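Local coordinates for protein integral membrane indolylacetylinositol arabinosyltransferase EmbC (Mycolicibacterium smegmatis, PDB 7BVE) that probably transfers arabinose in the polymerization of mycobacterial cell-wall arabinan, and is seen here with the antituberculosis drug ethambutol bound, at residues G274-D280 / N380-P384; S89-V95 / G106-R111. All coordinates share one frame; numbering follows the deposited sequence.

In the fold
Following the chain from the N terminus, contact 2 comes first: the short strand around 92-93 pairs with strand 107-112, closing a loop of ten residues that contains neither helix nor strand, within the concanavalin-like region. Contact 1 follows much later, where the loop after helix 258-272 meets the loop after helix 361-378, so that 99 largely helical residues of the GT-C family region are enclosed between them. The two contacts stand in series, neither nested nor crossed, with centres 46 Å apart and nearest atoms about 30 Å apart. Contact 2 joins strand 90-93 to its neighbour in an antiparallel sheet, whereas contact 1 joins loops between helices at the ethambutol pocket.

Contact 1: G274-D280 / N380-P384; sequences GANTADD and NGLRP. With 95E (Ethambutol), chain G; PO4 (phosphate ion), chain F.
Asp279 and Arg383 meet in a salt bridge, OD2 of the aspartate lying 2.8 Å from NH1 of the arginine, with the carboxylate and guanidinium planes turned 52° apart. The same Asp279 OD2 is 3.0 Å from N9 of ethambutol, so one carboxylate oxygen faces both the arginine and the drug's amine. The arginine chain bends at chi3, which swings the guanidinium over to the aspartate; its other terminal nitrogen, Arg383 NH2, donates a hydrogen bond to phosphate O1 (3.2 Å), a partner that lies at the guanidinium edge, and the phosphate is also held by Thr570. Asp279 and Arg383 both belong to the ethambutol pocket of this GT-C-type arabinosyltransferase, where Trp965 packs on Asp279 and His574 on Arg383, and the two loops that carry them each run directly into a helix.

Asp280, next in sequence, serves the backbone instead. Asp280 OD1 accepts a hydrogen bond from Leu382 N at 3.1 Å, nearly straight (166°), the N-H arriving from above the carboxylate plane. At the far end of the contact the Asn380 amide is used at both atoms: ND2 donates a weak, bent bond to Ala275 O (3.1 Å), while OD1 takes a weak one from Arg331. Asn380 CG stands anti to the backbone N (chi1 -165°), which carries ND2 across to that carbonyl. Asn380 O receives a CA-H...O contact from Asn276 CA at 3.5 Å.

Contact 2: S89-V95 / G106-R111; sequences SVLLSTV and GLLIER
Leu92 and Ile109 lie side by side and point the same way, with Ile109 CD1 set against Leu92 CB at 3.9 Å and only slightly farther from CD2 of that leucine. Leu107 CD2 comes to the same Leu92 CD2 methyl, 4.3 Å away, beside Ile109 CD1. Leu107 and Ile109 also touch Val118 of strand 115-120, and from strand 140-145 Phe143 meets Leu107 while Leu141 meets Ile109.

A different row of side chains fits together on the face carrying Val90, Ser93, Leu108 and Glu110. Val90 CG1 is the bump here, seated in the hollow between Glu110 and Leu108: it rests on the aliphatic part of the glutamate, about equally near CB and CG, and meets Leu108 CD2 at 3.8 Å. The same Leu108 CD2 methyl also touches Ser93 CB and OG. Leu108 CG stands anti to its carbonyl carbon (chi1 -71°), and the CD2 branch thereby bridges Val90 and Ser93. Glu110 extends beyond CG; its CB and CG pass across Val90 CG1 at a slant, with CG near Ser89 CB.

Between the two layers the backbones are joined unevenly. Ile109 N donates to Leu92 O at 3.1 Å, Arg111 N to Ser89 O at 3.2 Å, and Thr94 N more weakly to Leu107 O. At the end of the ladder Thr94 OG1 takes the place of a backbone acceptor for Leu107 N (3.2 Å) and is also bonded to Gln182 O. The segment 89-95 turns a corner at Leu91; beyond it Ser93 and Leu108 form an antiparallel non-hydrogen-bonded pair. Ser93 and Thr94 also make backbone bonds to Phe187 and Val184, while strand 90-93 pairs with 107-112, the next strand of an antiparallel sheet in the concanavalin-like domain.

Contact 1: G274-D280 / N380-P384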
ATOM      1  N   GLY A 274     -12.002 -21.656 -18.405  1.00 15.07           N
ATOM      2  CA  GLY A 274     -10.832 -21.156 -17.716  1.00 15.07           C
ATOM      3  C   GLY A 274     -10.751 -19.656 -17.772  1.00 15.07           C
ATOM      4  O   GLY A 274     -11.189 -19.028 -18.736  1.00 15.07           O
ATOM      5  N   ALA A 275     -10.174 -19.081 -16.733  1.00 15.07           N
ATOM      6  CA  ALA A 275      -9.992 -17.648 -16.681  1.00 15.07           C
ATOM      7  C   ALA A 275      -8.788 -17.243 -17.506  1.00 15.07           C
ATOM      8  O   ALA A 275      -7.788 -17.959 -17.567  1.00 15.07           O
ATOM      9  CB  ALA A 275      -9.809 -17.187 -15.247  1.00 15.07           C
ATOM     10  N   ASN A 276      -8.889 -16.086 -18.138  1.00 15.07           N
ATOM     11  CA  ASN A 276      -7.835 -15.534 -18.966  1.00 15.07           C
ATOM     12  C   ASN A 276      -7.146 -14.406 -18.215  1.00 15.07           C
ATOM     13  O   ASN A 276      -7.675 -13.866 -17.241  1.00 15.07           O
ATOM     14  CB  ASN A 276      -8.419 -15.024 -20.277  1.00 15.07           C
ATOM     15  CG  ASN A 276      -9.026 -16.127 -21.099  1.00 15.07           C
ATOM     16  OD1 ASN A 276      -8.427 -17.175 -21.276  1.00 15.07           O
ATOM     17  ND2 ASN A 276     -10.242 -15.912 -21.576  1.00 15.07           N
ATOM     18  N   THR A 277      -5.955 -14.050 -18.676  1.00 15.07           N
ATOM     19  CA  THR A 277      -5.200 -12.988 -18.032  1.00 15.07           C
ATOM     20  C   THR A 277      -5.733 -11.627 -18.466  1.00 15.07           C
ATOM     21  O   THR A 277      -6.666 -11.517 -19.262  1.00 15.07           O
ATOM     22  CB  THR A 277      -3.715 -13.128 -18.344  1.00 15.07           C
ATOM     23  OG1 THR A 277      -3.506 -13.028 -19.755  1.00 15.07           O
ATOM     24  CG2 THR A 277      -3.216 -14.465 -17.871  1.00 15.07           C
ATOM     25  N   ALA A 278      -5.133 -10.566 -17.929  1.00 16.64           N
ATOM     26  CA  ALA A 278      -5.593  -9.223 -18.254  1.00 16.64           C
ATOM     27  C   ALA A 278      -5.194  -8.811 -19.665  1.00 16.64           C
ATOM     28  O   ALA A 278      -5.990  -8.200 -20.382  1.00 16.64           O
ATOM     29  CB  ALA A 278      -5.049  -8.224 -17.238  1.00 16.64           C
ATOM     30  N   ASP A 279      -3.976  -9.145 -20.084  1.00 20.18           N
ATOM     31  CA  ASP A 279      -3.424  -8.646 -21.339  1.00 20.18           C
ATOM     32  C   ASP A 279      -3.536  -9.714 -22.422  1.00 20.18           C
ATOM     33  O   ASP A 279      -2.565 -10.351 -22.812  1.00 20.18           O
ATOM     34  CB  ASP A 279      -1.986  -8.216 -21.129  1.00 20.18           C
ATOM     35  CG  ASP A 279      -1.871  -7.058 -20.184  1.00 20.18           C
ATOM     36  OD1 ASP A 279      -2.809  -6.242 -20.143  1.00 20.18           O
ATOM     37  OD2 ASP A 279      -0.858  -6.965 -19.467  1.00 20.18           O
ATOM     38  N   ASP A 280      -4.739  -9.891 -22.923  1.00 15.07           N
ATOM     39  CA  ASP A 280      -4.955 -10.728 -24.091  1.00 15.07           C
ATOM     40  C   ASP A 280      -5.542  -9.957 -25.252  1.00 15.07           C
ATOM     41  O   ASP A 280      -5.133 -10.166 -26.396  1.00 15.07           O
ATOM     42  CB  ASP A 280      -5.877 -11.894 -23.750  1.00 15.07           C
ATOM     43  CG  ASP A 280      -5.260 -12.852 -22.776  1.00 15.07           C
ATOM     44  OD1 ASP A 280      -4.017 -12.934 -22.727  1.00 15.07           O
ATOM     45  OD2 ASP A 280      -6.020 -13.530 -22.061  1.00 15.07           O
ATOM     46  N   ASN A 380      -2.707 -18.685 -18.553  1.00 15.07           N
ATOM     47  CA  ASN A 380      -3.739 -19.005 -19.544  1.00 15.07           C
ATOM     48  C   ASN A 380      -4.007 -17.801 -20.449  1.00 15.07           C
ATOM     49  O   ASN A 380      -5.071 -17.193 -20.426  1.00 15.07           O
ATOM     50  CB  ASN A 380      -5.017 -19.469 -18.857  1.00 15.07           C
ATOM     51  CG  ASN A 380      -5.972 -20.148 -19.814  1.00 15.07           C
ATOM     52  OD1 ASN A 380      -5.631 -20.411 -20.959  1.00 15.07           O
ATOM     53  ND2 ASN A 380      -7.182 -20.395 -19.362  1.00 15.07           N
ATOM     54  N   GLY A 381      -3.036 -17.472 -21.277  1.00 15.07           N
ATOM     55  CA  GLY A 381      -3.186 -16.319 -22.128  1.00 15.07           C
ATOM     56  C   GLY A 381      -2.122 -16.218 -23.185  1.00 15.07           C
ATOM     57  O   GLY A 381      -1.457 -17.199 -23.518  1.00 15.07           O
ATOM     58  N   LEU A 382      -1.965 -15.007 -23.708  1.00 15.07           N
ATOM     59  CA  LEU A 382      -1.056 -14.719 -24.806  1.00 15.07           C
ATOM     60  C   LEU A 382       0.215 -14.018 -24.356  1.00 15.07           C
ATOM     61  O   LEU A 382       1.017 -13.621 -25.201  1.00 15.07           O
ATOM     62  CB  LEU A 382      -1.772 -13.867 -25.854  1.00 15.07           C
ATOM     63  CG  LEU A 382      -2.978 -14.528 -26.505  1.00 15.07           C
ATOM     64  CD1 LEU A 382      -3.644 -13.578 -27.457  1.00 15.07           C
ATOM     65  CD2 LEU A 382      -2.540 -15.762 -27.220  1.00 15.07           C
ATOM     66  N   ARG A 383       0.427 -13.881 -23.050  1.00 16.55           N
ATOM     67  CA  ARG A 383       1.587 -13.191 -22.508  1.00 16.55           C
ATOM     68  C   ARG A 383       2.867 -13.997 -22.754  1.00 16.55           C
ATOM     69  O   ARG A 383       2.804 -15.169 -23.126  1.00 16.55           O
ATOM     70  CB  ARG A 383       1.347 -12.933 -21.019  1.00 16.55           C
ATOM     71  CG  ARG A 383       0.379 -11.795 -20.805  1.00 16.55           C
ATOM     72  CD  ARG A 383       0.292 -11.342 -19.376  1.00 16.55           C
ATOM     73  NE  ARG A 383       1.576 -10.828 -18.886  1.00 16.55           N
ATOM     74  CZ  ARG A 383       2.019  -9.603 -19.120  1.00 16.55           C
ATOM     75  NH1 ARG A 383       1.304  -8.760 -19.851  1.00 16.55           N
ATOM     76  NH2 ARG A 383       3.188  -9.220 -18.644  1.00 16.55           N
ATOM     77  N   PRO A 384       4.051 -13.394 -22.601  1.00 15.07           N
ATOM     78  CA  PRO A 384       5.282 -14.158 -22.822  1.00 15.07           C
ATOM     79  C   PRO A 384       5.680 -15.092 -21.690  1.00 15.07           C
ATOM     80  O   PRO A 384       6.733 -15.718 -21.791  1.00 15.07           O
ATOM     81  CB  PRO A 384       6.336 -13.057 -23.002  1.00 15.07           C
ATOM     82  CG  PRO A 384       5.826 -11.928 -22.271  1.00 15.07           C
ATOM     83  CD  PRO A 384       4.364 -11.951 -22.471  1.00 15.07           C
TER
HETATM   84  C2  95E G1103       3.046  -3.744 -23.326  1.00 65.27           C
HETATM   85  O12 95E G1103      -2.044  -4.598 -16.608  1.00 65.27           O
HETATM   86  C11 95E G1103      -1.104  -4.651 -17.327  1.00 65.27           C
HETATM   87  C10 95E G1103      -0.744  -3.478 -18.240  1.00 65.27           C
HETATM   88  C13 95E G1103      -1.897  -2.487 -18.346  1.00 65.27           C
HETATM   89  C14 95E G1103      -1.571  -1.150 -17.688  1.00 65.27           C
HETATM   90  N9  95E G1103      -0.427  -3.967 -19.564  1.00 65.27           N
HETATM   91  C8  95E G1103       1.005  -4.149 -19.640  1.00 65.27           C
HETATM   92  C7  95E G1103       1.509  -3.723 -21.010  1.00 65.27           C
HETATM   93  N6  95E G1103       1.359  -4.809 -21.951  1.00 65.27           N
HETATM   94  C3  95E G1103       2.644  -5.007 -22.578  1.00 65.27           C
HETATM   95  O1  95E G1103       3.892  -3.052 -22.875  1.00 65.27           O
HETATM   96  C4  95E G1103       2.536  -6.174 -23.544  1.00 65.27           C
HETATM   97  C5  95E G1103       1.546  -7.204 -23.017  1.00 65.27           C
HETATM   98  P   PO4 F1102       4.784  -5.476 -19.031  1.00 81.26           P
HETATM   99  O1  PO4 F1102       5.008  -6.794 -19.729  1.00 81.26           O
HETATM  100  O2  PO4 F1102       3.468  -5.510 -18.299  1.00 81.26           O
HETATM  101  O3  PO4 F1102       5.908  -5.235 -18.056  1.00 81.26           O
HETATM  102  O4  PO4 F1102       4.760  -4.358 -20.040  1.00 81.26           O

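Contact 2: S89-V95 / G106-R111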
ATOM      1  N   SER A  89     -16.096  31.639 -38.240  1.00 29.59           N
ATOM      2  CA  SER A  89     -15.036  32.208 -37.416  1.00 29.59           C
ATOM      3  C   SER A  89     -13.645  31.828 -37.915  1.00 29.59           C
ATOM      4  O   SER A  89     -12.827  32.707 -38.194  1.00 29.59           O
ATOM      5  CB  SER A  89     -15.217  31.791 -35.955  1.00 29.59           C
ATOM      6  OG  SER A  89     -16.371  32.395 -35.404  1.00 29.59           O
ATOM      7  N   VAL A  90     -13.361  30.538 -38.035  1.00 19.85           N
ATOM      8  CA  VAL A  90     -11.995  30.118 -38.320  1.00 19.85           C
ATOM      9  C   VAL A  90     -11.728  30.183 -39.817  1.00 19.85           C
ATOM     10  O   VAL A  90     -12.592  29.889 -40.648  1.00 19.85           O
ATOM     11  CB  VAL A  90     -11.709  28.721 -37.736  1.00 19.85           C
ATOM     12  CG1 VAL A  90     -11.896  28.736 -36.240  1.00 19.85           C
ATOM     13  CG2 VAL A  90     -12.568  27.654 -38.354  1.00 19.85           C
ATOM     14  N   LEU A  91     -10.531  30.642 -40.157  1.00 15.99           N
ATOM     15  CA  LEU A  91     -10.022  30.598 -41.516  1.00 15.99           C
ATOM     16  C   LEU A  91      -9.304  29.295 -41.803  1.00 15.99           C
ATOM     17  O   LEU A  91      -9.371  28.793 -42.930  1.00 15.99           O
ATOM     18  CB  LEU A  91      -9.063  31.769 -41.746  1.00 15.99           C
ATOM     19  CG  LEU A  91      -8.385  31.959 -43.099  1.00 15.99           C
ATOM     20  CD1 LEU A  91      -9.393  32.287 -44.146  1.00 15.99           C
ATOM     21  CD2 LEU A  91      -7.360  33.052 -43.013  1.00 15.99           C
ATOM     22  N   LEU A  92      -8.652  28.732 -40.792  1.00 15.07           N
ATOM     23  CA  LEU A  92      -7.858  27.525 -40.910  1.00 15.07           C
ATOM     24  C   LEU A  92      -7.634  27.002 -39.504  1.00 15.07           C
ATOM     25  O   LEU A  92      -7.625  27.772 -38.547  1.00 15.07           O
ATOM     26  CB  LEU A  92      -6.537  27.816 -41.617  1.00 15.07           C
ATOM     27  CG  LEU A  92      -5.630  26.717 -42.132  1.00 15.07           C
ATOM     28  CD1 LEU A  92      -4.988  27.254 -43.370  1.00 15.07           C
ATOM     29  CD2 LEU A  92      -4.572  26.355 -41.120  1.00 15.07           C
ATOM     30  N   SER A  93      -7.459  25.694 -39.389  1.00 15.07           N
ATOM     31  CA  SER A  93      -7.316  25.053 -38.094  1.00 15.07           C
ATOM     32  C   SER A  93      -6.669  23.698 -38.303  1.00 15.07           C
ATOM     33  O   SER A  93      -6.631  23.182 -39.419  1.00 15.07           O
ATOM     34  CB  SER A  93      -8.667  24.895 -37.403  1.00 15.07           C
ATOM     35  OG  SER A  93      -8.529  24.214 -36.177  1.00 15.07           O
ATOM     36  N   THR A  94      -6.143  23.133 -37.223  1.00 15.07           N
ATOM     37  CA  THR A  94      -5.742  21.738 -37.218  1.00 15.07           C
ATOM     38  C   THR A  94      -6.570  20.910 -36.251  1.00 15.07           C
ATOM     39  O   THR A  94      -6.330  19.710 -36.119  1.00 15.07           O
ATOM     40  CB  THR A  94      -4.252  21.585 -36.886  1.00 15.07           C
ATOM     41  OG1 THR A  94      -3.990  22.053 -35.563  1.00 15.07           O
ATOM     42  CG2 THR A  94      -3.401  22.354 -37.863  1.00 15.07           C
ATOM     43  N   VAL A  95      -7.528  21.528 -35.565  1.00 15.07           N
ATOM     44  CA  VAL A  95      -8.482  20.844 -34.692  1.00 15.07           C
ATOM     45  C   VAL A  95      -9.865  21.422 -34.934  1.00 15.07           C
ATOM     46  O   VAL A  95     -10.005  22.560 -35.401  1.00 15.07           O
ATOM     47  CB  VAL A  95      -8.103  21.007 -33.205  1.00 15.07           C
ATOM     48  CG1 VAL A  95      -6.875  20.201 -32.858  1.00 15.07           C
ATOM     49  CG2 VAL A  95      -7.836  22.450 -32.920  1.00 15.07           C
ATOM     50  N   GLY A 106      -4.011  22.746 -30.247  1.00 15.07           N
ATOM     51  CA  GLY A 106      -3.775  22.854 -31.671  1.00 15.07           C
ATOM     52  C   GLY A 106      -3.581  24.263 -32.174  1.00 15.07           C
ATOM     53  O   GLY A 106      -3.167  25.146 -31.427  1.00 15.07           O
ATOM     54  N   LEU A 107      -3.877  24.482 -33.445  1.00 15.07           N
ATOM     55  CA  LEU A 107      -3.652  25.756 -34.105  1.00 15.07           C
ATOM     56  C   LEU A 107      -4.967  26.320 -34.610  1.00 15.07           C
ATOM     57  O   LEU A 107      -5.857  25.571 -35.015  1.00 15.07           O
ATOM     58  CB  LEU A 107      -2.692  25.579 -35.273  1.00 15.07           C
ATOM     59  CG  LEU A 107      -2.048  26.740 -36.023  1.00 15.07           C
ATOM     60  CD1 LEU A 107      -0.782  26.177 -36.482  1.00 15.07           C
ATOM     61  CD2 LEU A 107      -2.824  27.184 -37.226  1.00 15.07           C
ATOM     62  N   LEU A 108      -5.074  27.646 -34.609  1.00 15.07           N
ATOM     63  CA  LEU A 108      -6.259  28.347 -35.078  1.00 15.07           C
ATOM     64  C   LEU A 108      -5.855  29.686 -35.666  1.00 15.07           C
ATOM     65  O   LEU A 108      -4.991  30.373 -35.123  1.00 15.07           O
ATOM     66  CB  LEU A 108      -7.268  28.570 -33.947  1.00 15.07           C
ATOM     67  CG  LEU A 108      -8.057  27.403 -33.358  1.00 15.07           C
ATOM     68  CD1 LEU A 108      -8.746  27.832 -32.106  1.00 15.07           C
ATOM     69  CD2 LEU A 108      -9.080  26.939 -34.345  1.00 15.07           C
ATOM     70  N   ILE A 109      -6.477  30.052 -36.780  1.00 15.07           N
ATOM     71  CA  ILE A 109      -6.331  31.379 -37.366  1.00 15.07           C
ATOM     72  C   ILE A 109      -7.733  31.980 -37.279  1.00 15.07           C
ATOM     73  O   ILE A 109      -8.228  32.637 -38.201  1.00 15.07           O
ATOM     74  CB  ILE A 109      -5.742  31.324 -38.790  1.00 15.07           C
ATOM     75  CG1 ILE A 109      -4.467  30.492 -38.772  1.00 15.07           C
ATOM     76  CG2 ILE A 109      -5.261  32.686 -39.262  1.00 15.07           C
ATOM     77  CD1 ILE A 109      -3.893  30.226 -40.125  1.00 15.07           C
ATOM     78  N   GLU A 110      -8.411  31.661 -36.177  1.00 31.43           N
ATOM     79  CA  GLU A 110      -9.745  32.134 -35.829  1.00 31.43           C
ATOM     80  C   GLU A 110      -9.803  33.654 -35.811  1.00 31.43           C
ATOM     81  O   GLU A 110      -8.799  34.311 -35.534  1.00 31.43           O
ATOM     82  CB  GLU A 110     -10.135  31.557 -34.461  1.00 31.43           C
ATOM     83  CG  GLU A 110     -11.576  31.774 -34.022  1.00 31.43           C
ATOM     84  CD  GLU A 110     -11.881  31.143 -32.677  1.00 31.43           C
ATOM     85  OE1 GLU A 110     -10.957  30.565 -32.069  1.00 31.43           O
ATOM     86  OE2 GLU A 110     -13.045  31.223 -32.227  1.00 31.43           O
ATOM     87  N   ARG A 111     -10.959  34.226 -36.121  1.00 39.13           N
ATOM     88  CA  ARG A 111     -11.164  35.665 -36.051  1.00 39.13           C
ATOM     89  C   ARG A 111     -11.851  36.009 -34.740  1.00 39.13           C
ATOM     90  O   ARG A 111     -13.061  35.814 -34.597  1.00 39.13           O
ATOM     91  CB  ARG A 111     -11.993  36.158 -37.227  1.00 39.13           C
ATOM     92  CG  ARG A 111     -12.222  37.643 -37.204  1.00 39.13           C
ATOM     93  CD  ARG A 111     -13.093  38.055 -38.353  1.00 39.13           C
ATOM     94  NE  ARG A 111     -14.380  37.377 -38.310  1.00 39.13           N
ATOM     95  CZ  ARG A 111     -15.419  37.775 -37.588  1.00 39.13           C
ATOM     96  NH1 ARG A 111     -15.333  38.863 -36.838  1.00 39.13           N
ATOM     97  NH2 ARG A 111     -16.548  37.083 -37.619  1.00 39.13           N
TER